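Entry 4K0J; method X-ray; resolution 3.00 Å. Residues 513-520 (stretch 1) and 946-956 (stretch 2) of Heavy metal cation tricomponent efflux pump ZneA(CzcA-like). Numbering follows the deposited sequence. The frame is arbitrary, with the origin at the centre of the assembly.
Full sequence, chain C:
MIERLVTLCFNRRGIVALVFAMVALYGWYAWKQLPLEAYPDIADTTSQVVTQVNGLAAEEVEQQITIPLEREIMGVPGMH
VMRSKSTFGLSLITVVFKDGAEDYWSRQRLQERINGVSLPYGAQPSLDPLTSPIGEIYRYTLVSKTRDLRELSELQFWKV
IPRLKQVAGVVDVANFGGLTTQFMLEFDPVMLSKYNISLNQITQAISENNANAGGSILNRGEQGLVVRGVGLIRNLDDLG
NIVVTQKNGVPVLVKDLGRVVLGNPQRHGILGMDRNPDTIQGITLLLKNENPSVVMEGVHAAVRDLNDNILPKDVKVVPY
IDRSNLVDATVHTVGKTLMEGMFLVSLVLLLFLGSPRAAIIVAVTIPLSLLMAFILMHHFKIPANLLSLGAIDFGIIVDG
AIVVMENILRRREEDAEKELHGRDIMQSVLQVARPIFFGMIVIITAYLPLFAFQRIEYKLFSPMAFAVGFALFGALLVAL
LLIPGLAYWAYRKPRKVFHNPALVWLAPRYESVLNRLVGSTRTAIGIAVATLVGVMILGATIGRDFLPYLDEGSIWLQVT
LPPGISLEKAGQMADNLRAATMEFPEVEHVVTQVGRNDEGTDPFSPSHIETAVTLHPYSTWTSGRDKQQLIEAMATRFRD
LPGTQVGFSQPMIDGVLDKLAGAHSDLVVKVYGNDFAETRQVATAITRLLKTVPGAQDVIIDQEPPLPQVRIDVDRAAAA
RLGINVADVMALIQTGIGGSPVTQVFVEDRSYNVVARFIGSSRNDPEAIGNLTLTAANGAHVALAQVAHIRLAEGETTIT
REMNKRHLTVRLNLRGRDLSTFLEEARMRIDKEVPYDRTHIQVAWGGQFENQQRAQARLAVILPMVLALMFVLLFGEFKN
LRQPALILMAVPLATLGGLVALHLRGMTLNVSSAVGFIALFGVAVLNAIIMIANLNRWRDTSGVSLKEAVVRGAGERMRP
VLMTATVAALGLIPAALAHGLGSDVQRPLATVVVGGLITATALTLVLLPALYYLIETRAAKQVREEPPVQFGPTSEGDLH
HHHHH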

# COMPACT_ATOMS: atom_id res chain seq x y z
N VAL C 513 -47.08 -45.46 -21.22
CA VAL C 513 -45.66 -45.64 -21.49
C VAL C 513 -44.91 -46.19 -20.28
O VAL C 513 -43.89 -46.86 -20.42
CB VAL C 513 -44.99 -44.34 -21.97
CG1 VAL C 513 -45.34 -44.08 -23.42
CG2 VAL C 513 -45.41 -43.18 -21.09
N LEU C 514 -45.41 -45.88 -19.09
CA LEU C 514 -44.85 -46.45 -17.87
C LEU C 514 -45.13 -47.95 -17.81
O LEU C 514 -44.35 -48.72 -17.25
CB LEU C 514 -45.41 -45.76 -16.62
CG LEU C 514 -44.81 -44.39 -16.27
CD1 LEU C 514 -45.53 -43.78 -15.07
CD2 LEU C 514 -43.32 -44.51 -16.00
N ASN C 515 -46.25 -48.36 -18.40
CA ASN C 515 -46.58 -49.78 -18.51
C ASN C 515 -45.75 -50.44 -19.59
O ASN C 515 -45.60 -51.67 -19.62
CB ASN C 515 -48.07 -49.96 -18.79
CG ASN C 515 -48.50 -51.42 -18.71
OD1 ASN C 515 -47.87 -52.23 -18.04
ND2 ASN C 515 -49.59 -51.75 -19.40
N ARG C 516 -45.20 -49.63 -20.49
CA ARG C 516 -44.28 -50.12 -21.51
C ARG C 516 -42.92 -50.42 -20.88
O ARG C 516 -42.11 -51.15 -21.45
CB ARG C 516 -44.12 -49.10 -22.63
CG ARG C 516 -45.34 -48.95 -23.53
CD ARG C 516 -45.46 -50.10 -24.51
NE ARG C 516 -46.41 -49.81 -25.58
CZ ARG C 516 -46.63 -50.60 -26.63
NH1 ARG C 516 -45.96 -51.74 -26.74
NH2 ARG C 516 -47.51 -50.25 -27.55
N LEU C 517 -42.67 -49.83 -19.71
CA LEU C 517 -41.42 -50.03 -19.00
C LEU C 517 -41.40 -51.38 -18.27
O LEU C 517 -40.34 -51.82 -17.80
CB LEU C 517 -41.17 -48.90 -18.00
CG LEU C 517 -41.01 -47.50 -18.58
CD1 LEU C 517 -40.68 -46.51 -17.48
CD2 LEU C 517 -39.95 -47.48 -19.67
N VAL C 518 -42.56 -52.02 -18.17
CA VAL C 518 -42.65 -53.35 -17.58
C VAL C 518 -41.88 -54.34 -18.44
O VAL C 518 -42.44 -54.93 -19.38
CB VAL C 518 -44.11 -53.81 -17.41
CG1 VAL C 518 -44.18 -55.17 -16.73
CG2 VAL C 518 -44.91 -52.78 -16.62
N GLY C 519 -40.60 -54.52 -18.13
CA GLY C 519 -39.73 -55.34 -18.95
C GLY C 519 -38.89 -54.46 -19.87
O GLY C 519 -38.54 -53.34 -19.50
N SER C 520 -38.59 -54.98 -21.06
CA SER C 520 -37.81 -54.25 -22.06
C SER C 520 -36.51 -53.70 -21.48
O SER C 520 -36.18 -52.53 -21.68
CB SER C 520 -38.64 -53.12 -22.68
OG SER C 520 -39.68 -53.64 -23.49
N LEU C 946 -43.11 -54.25 -7.01
CA LEU C 946 -42.15 -53.16 -7.09
C LEU C 946 -42.34 -52.38 -8.39
O LEU C 946 -42.10 -51.18 -8.44
CB LEU C 946 -40.71 -53.69 -6.97
CG LEU C 946 -40.17 -54.61 -8.07
CD1 LEU C 946 -39.39 -53.84 -9.12
CD2 LEU C 946 -39.31 -55.72 -7.45
N LYS C 947 -42.77 -53.08 -9.43
CA LYS C 947 -43.05 -52.45 -10.72
C LYS C 947 -44.24 -51.52 -10.63
O LYS C 947 -44.37 -50.58 -11.42
CB LYS C 947 -43.30 -53.50 -11.80
CG LYS C 947 -42.05 -54.20 -12.30
CD LYS C 947 -42.37 -55.07 -13.51
CE LYS C 947 -41.16 -55.86 -13.98
NZ LYS C 947 -41.47 -56.65 -15.21
N GLU C 948 -45.12 -51.78 -9.67
CA GLU C 948 -46.28 -50.92 -9.44
C GLU C 948 -45.82 -49.54 -8.97
O GLU C 948 -46.43 -48.53 -9.32
CB GLU C 948 -47.21 -51.54 -8.40
CG GLU C 948 -47.88 -52.83 -8.84
CD GLU C 948 -48.79 -53.41 -7.78
OE1 GLU C 948 -48.78 -52.89 -6.64
OE2 GLU C 948 -49.51 -54.38 -8.08
N ALA C 949 -44.74 -49.51 -8.20
CA ALA C 949 -44.19 -48.26 -7.69
C ALA C 949 -43.65 -47.38 -8.83
O ALA C 949 -43.63 -46.16 -8.71
CB ALA C 949 -43.09 -48.53 -6.68
N VAL C 950 -43.24 -48.02 -9.92
CA VAL C 950 -42.72 -47.32 -11.09
C VAL C 950 -43.80 -46.42 -11.71
O VAL C 950 -43.49 -45.44 -12.39
CB VAL C 950 -42.17 -48.31 -12.13
CG1 VAL C 950 -41.46 -47.58 -13.26
CG2 VAL C 950 -41.22 -49.30 -11.48
N VAL C 951 -45.06 -46.75 -11.46
CA VAL C 951 -46.18 -45.94 -11.92
C VAL C 951 -46.87 -45.26 -10.74
O VAL C 951 -47.69 -44.36 -10.92
CB VAL C 951 -47.19 -46.78 -12.72
CG1 VAL C 951 -48.10 -45.89 -13.56
CG2 VAL C 951 -46.47 -47.78 -13.61
N ARG C 952 -46.51 -45.68 -9.53
CA ARG C 952 -47.08 -45.11 -8.31
C ARG C 952 -46.21 -43.99 -7.74
O ARG C 952 -46.63 -42.84 -7.65
CB ARG C 952 -47.32 -46.19 -7.25
CG ARG C 952 -48.55 -47.06 -7.51
CD ARG C 952 -48.59 -48.28 -6.60
NE ARG C 952 -48.72 -47.92 -5.19
CZ ARG C 952 -48.84 -48.80 -4.20
NH1 ARG C 952 -48.85 -50.10 -4.47
NH2 ARG C 952 -48.95 -48.39 -2.94
N GLY C 953 -44.99 -44.35 -7.34
CA GLY C 953 -44.07 -43.38 -6.76
C GLY C 953 -43.43 -42.46 -7.79
O GLY C 953 -42.84 -41.44 -7.44
N ALA C 954 -43.56 -42.83 -9.06
CA ALA C 954 -43.00 -42.05 -10.16
C ALA C 954 -44.10 -41.40 -10.99
O ALA C 954 -43.93 -40.30 -11.50
CB ALA C 954 -42.13 -42.94 -11.03
N GLY C 955 -45.22 -42.10 -11.11
CA GLY C 955 -46.34 -41.64 -11.91
C GLY C 955 -47.02 -40.41 -11.35
O GLY C 955 -47.68 -39.67 -12.08
N GLU C 956 -46.86 -40.18 -10.05
CA GLU C 956 -47.46 -39.03 -9.39
C GLU C 956 -46.47 -37.88 -9.27
O GLU C 956 -46.81 -36.80 -8.78
CB GLU C 956 -48.01 -39.41 -8.02
CG GLU C 956 -49.21 -40.34 -8.07
CD GLU C 956 -49.74 -40.69 -6.69
OE1 GLU C 956 -49.00 -40.46 -5.71
OE2 GLU C 956 -50.88 -41.18 -6.60

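Stretch 1 carries the last part of a helix that begins earlier in the chain and then leaves it for a loop through Val-518 and Gly-519. Its backbone hydrogen bonds are all weak: Leu-517 N lies 3.3 Å from Val-513 O and also 3.2 Å from Leu-514 O, so one amide is shared between two carbonyls. Val-518 changes psi to 91°, and Gly-519 follows at phi 99° and psi -147°. At those angles a CB would be jammed against the preceding carbonyl oxygen, which by itself calls for glycine.

In stretch 2, residues 949-952 are helical, and 946-948 have helical backbone angles without the regular bonds. The contact from Gly-953 N to Ala-949 O, at 2.6 Å, is the shortest backbone hydrogen bond here, and Val-951 N to Glu-948 O, at 3.1 Å, is the other one not weak. Within the same stretch, Arg-952 NH1 and Glu-948 OE1 form a salt bridge at 3.5 Å; neither residue contacts stretch 1.

The register shows that the two segments run in opposite directions. Leu-514 CA is nearest Val-951 CA at 6.1 Å, and Val-518 CA is nearest Lys-947 CA at 6.9 Å, so advancing four residues in one stretch means going back four in the other. The two stretches are more than 400 residues apart in sequence, and the contact buries 308 Å² in total. No hydrogen bond or salt bridge crosses it, so the contact consists of van der Waals packing, side chain against side chain and side chain against backbone.

Leu-514 makes the largest contribution, with 84 Å² covered. Its CA-to-CB bond points toward stretch 2, and with chi1 in m and chi2 in t it brings both methyls against the same carbonyl, Leu-514 CD2 at 3.7 Å and Leu-514 CD1 at 3.8 Å from Val-950 O. Leu-514 CD1 also meets Val-951 CG1 at 3.7 Å, an apolar pairing at van der Waals distance, and sits 3.9 Å from Gly-955 CA. The bare backbone of Gly-955 matters locally: an ideal CB there would lie 2.0 Å from Val-951 O, a clash within its own stretch, and 3.7 Å from Leu-514 CD1.

One turn farther along, Leu-517 adds a looser apolar contact, with Leu-517 CD1 4.4 Å from Val-950 CG1. Its CA-to-CB bond points sideways, whereas that of Val-950 points toward stretch 1.

At the other end of the contact, Lys-947 points its CA-to-CB bond toward stretch 1 and extends its chain, with chi2, chi3 and chi4 all in t. This carries Lys-947 NZ to 3.4 Å from Val-518 CG1 and 3.7 Å from Gly-519 N. Neither is a hydrogen bond: a methyl offers no acceptor, and a peptide nitrogen has its lone pair delocalized into the carbonyl. The ammonium group lies close to the loop without a bond to it, while Leu-514, the residue with the most covered area, packs at the other end.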